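Local structure of CDP-archaeol synthase (Aeropyrum pernix K1, 5GUF) at residues Y139-T142 with P143-V147. The protein catalyses the transfer of a cytidylyl group from CTP to an archaeal ether-lipid phosphate, forming CDP-archaeol and diphosphate within the membrane. Sequence-based numbering, arbitrary orientation.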
ATOM      1  N   TYR A 139      -7.530  19.138  -9.556  1.00 24.80           N
ATOM      2  CA  TYR A 139      -6.093  18.952  -9.705  1.00 24.64           C
ATOM      3  C   TYR A 139      -5.784  17.704 -10.522  1.00 29.92           C
ATOM      4  O   TYR A 139      -6.419  16.660 -10.362  1.00 31.46           O
ATOM      5  CB  TYR A 139      -5.411  18.831  -8.329  1.00 32.12           C
ATOM      6  CG  TYR A 139      -5.409  20.109  -7.530  1.00 28.90           C
ATOM      7  CD1 TYR A 139      -4.391  21.043  -7.684  1.00 29.58           C
ATOM      8  CD2 TYR A 139      -6.440  20.398  -6.645  1.00 23.71           C
ATOM      9  CE1 TYR A 139      -4.395  22.221  -6.959  1.00 28.74           C
ATOM     10  CE2 TYR A 139      -6.455  21.568  -5.942  1.00 24.67           C
ATOM     11  CZ  TYR A 139      -5.437  22.474  -6.101  1.00 26.18           C
ATOM     12  OH  TYR A 139      -5.470  23.633  -5.382  1.00 35.03           O
ATOM     13  N   THR A 140      -4.769  17.790 -11.364  1.00 27.87           N
ATOM     14  CA  THR A 140      -4.251  16.620 -12.049  1.00 24.50           C
ATOM     15  C   THR A 140      -2.891  16.286 -11.463  1.00 28.71           C
ATOM     16  O   THR A 140      -2.021  17.157 -11.379  1.00 30.45           O
ATOM     17  CB  THR A 140      -4.141  16.848 -13.559  1.00 31.07           C
ATOM     18  OG1 THR A 140      -5.456  16.879 -14.128  1.00 30.36           O
ATOM     19  CG2 THR A 140      -3.313  15.728 -14.234  1.00 24.58           C
ATOM     20  N   TRP A 141      -2.715  15.033 -11.050  1.00 29.38           N
ATOM     21  CA  TRP A 141      -1.434  14.544 -10.561  1.00 29.54           C
ATOM     22  C   TRP A 141      -0.731  13.785 -11.675  1.00 29.40           C
ATOM     23  O   TRP A 141      -1.376  13.080 -12.448  1.00 34.76           O
ATOM     24  CB  TRP A 141      -1.622  13.620  -9.356  1.00 29.61           C
ATOM     25  CG  TRP A 141      -2.018  14.338  -8.104  1.00 31.93           C
ATOM     26  CD1 TRP A 141      -3.185  14.995  -7.878  1.00 31.65           C
ATOM     27  CD2 TRP A 141      -1.234  14.494  -6.919  1.00 27.22           C
ATOM     28  NE1 TRP A 141      -3.183  15.548  -6.629  1.00 28.34           N
ATOM     29  CE2 TRP A 141      -1.996  15.257  -6.015  1.00 32.39           C
ATOM     30  CE3 TRP A 141       0.032  14.055  -6.529  1.00 31.41           C
ATOM     31  CZ2 TRP A 141      -1.543  15.578  -4.736  1.00 27.34           C
ATOM     32  CZ3 TRP A 141       0.484  14.379  -5.260  1.00 30.70           C
ATOM     33  CH2 TRP A 141      -0.301  15.133  -4.382  1.00 28.88           C
ATOM     34  N   THR A 142       0.573  13.933 -11.765  1.00 29.89           N
ATOM     35  CA  THR A 142       1.254  12.899 -12.528  1.00 32.37           C
ATOM     36  C   THR A 142       1.387  11.640 -11.674  1.00 38.74           C
ATOM     37  O   THR A 142       1.510  11.720 -10.442  1.00 33.39           O
ATOM     38  CB  THR A 142       2.638  13.353 -12.983  1.00 24.14           C
ATOM     39  OG1 THR A 142       3.461  13.565 -11.836  1.00 32.42           O
ATOM     40  CG2 THR A 142       2.532  14.653 -13.792  1.00 34.11           C
ATOM     41  N   PRO A 143       1.337  10.466 -12.309  1.00 35.31           N
ATOM     42  CA  PRO A 143       1.503   9.223 -11.542  1.00 28.85           C
ATOM     43  C   PRO A 143       2.803   9.182 -10.774  1.00 32.24           C
ATOM     44  O   PRO A 143       2.823   8.703  -9.637  1.00 36.89           O
ATOM     45  CB  PRO A 143       1.441   8.133 -12.625  1.00 34.56           C
ATOM     46  CG  PRO A 143       0.675   8.760 -13.750  1.00 40.59           C
ATOM     47  CD  PRO A 143       1.044  10.221 -13.733  1.00 33.84           C
ATOM     48  N   ARG A 144       3.895   9.682 -11.361  1.00 38.16           N
ATOM     49  CA  ARG A 144       5.185   9.643 -10.678  1.00 37.97           C
ATOM     50  C   ARG A 144       5.158  10.458  -9.393  1.00 40.88           C
ATOM     51  O   ARG A 144       5.647  10.008  -8.351  1.00 43.04           O
ATOM     52  CB  ARG A 144       6.293  10.154 -11.602  1.00 42.81           C
ATOM     53  CG  ARG A 144       7.622  10.298 -10.881  1.00 47.92           C
ATOM     54  CD  ARG A 144       8.775  10.731 -11.772  1.00 54.46           C
ATOM     55  NE  ARG A 144       9.028   9.789 -12.871  1.00 73.98           N
ATOM     56  CZ  ARG A 144       9.786   8.690 -12.793  1.00 68.39           C
ATOM     57  NH1 ARG A 144      10.362   8.326 -11.648  1.00 72.08           N
ATOM     58  NH2 ARG A 144       9.940   7.932 -13.865  1.00 49.29           N
ATOM     59  N   VAL A 145       4.577  11.656  -9.441  1.00 32.40           N
ATOM     60  CA  VAL A 145       4.558  12.483  -8.245  1.00 36.18           C
ATOM     61  C   VAL A 145       3.535  11.951  -7.244  1.00 32.04           C
ATOM     62  O   VAL A 145       3.694  12.133  -6.034  1.00 37.52           O
ATOM     63  CB  VAL A 145       4.335  13.953  -8.659  1.00 32.76           C
ATOM     64  CG1 VAL A 145       3.953  14.827  -7.504  1.00 28.69           C
ATOM     65  CG2 VAL A 145       5.618  14.490  -9.294  1.00 31.70           C
ATOM     66  N   ALA A 146       2.501  11.251  -7.714  1.00 29.79           N
ATOM     67  CA  ALA A 146       1.581  10.593  -6.791  1.00 31.12           C
ATOM     68  C   ALA A 146       2.271   9.457  -6.043  1.00 33.31           C
ATOM     69  O   ALA A 146       2.015   9.243  -4.854  1.00 38.03           O
ATOM     70  CB  ALA A 146       0.358  10.069  -7.542  1.00 29.51           C
ATOM     71  N   VAL A 147       3.154   8.728  -6.716  1.00 30.19           N
ATOM     72  CA  VAL A 147       3.935   7.698  -6.046  1.00 33.96           C
ATOM     73  C   VAL A 147       4.975   8.324  -5.117  1.00 38.55           C
ATOM     74  O   VAL A 147       5.136   7.900  -3.968  1.00 37.09           O
ATOM     75  CB  VAL A 147       4.591   6.776  -7.088  1.00 39.88           C
ATOM     76  CG1 VAL A 147       5.551   5.799  -6.409  1.00 41.75           C
ATOM     77  CG2 VAL A 147       3.515   6.038  -7.885  1.00 31.15           C
TER
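T142 receives the amide of V145 where a short strand gives way to a helix: T142 occupies the N-cap position and P143 takes the first helical turn's opening place. Proline has no N-H, which costs nothing at the first helical position, where an amide would have no earlier carbonyl in the helix to bond to, and its phi of -57° already suits the helix. R144 meets the cap residue mostly through its backbone, and the end of its side chain leads away from the cap; P143 and R144 both pack against the second subunit, P143 on R144 of that chain and R144 on its P143. At V145 the cap closes: the backbone N donates to T142 OG1 over 3.3 Å, with an N-H...O angle of 156°. This is possible because chi1 of T142, 64°, sets OG1 between its own N and carbonyl carbon, facing the helix start, where it also rests 3.3 Å from V145 CB. With an alanine here, the amide of V145 would probably lose its side-chain acceptor and the first turn would be less firmly fixed. From a different direction, at roughly a right angle to the OG1 contact, V145 CG1 sits 4.1 Å from W141 CE3, while V145 O lies near the indole plane, at the ring edge. A146 supplies the next bond, its N reaching T142 O at 2.9 Å, almost in line with the carbonyl, and its CB stands 4.1 Å from W141 CE3. W141 itself is buried, touching helices 14-29 and 121-136, and its NE1 is hydrogen-bonded to S134. The T142 bonds make a threonine N-cap followed by proline, with W141 packed beside the first turn; the cap joins strand 140-141, paired in parallel with strand 10-11, to helix 143-161 of this membrane-embedded synthase.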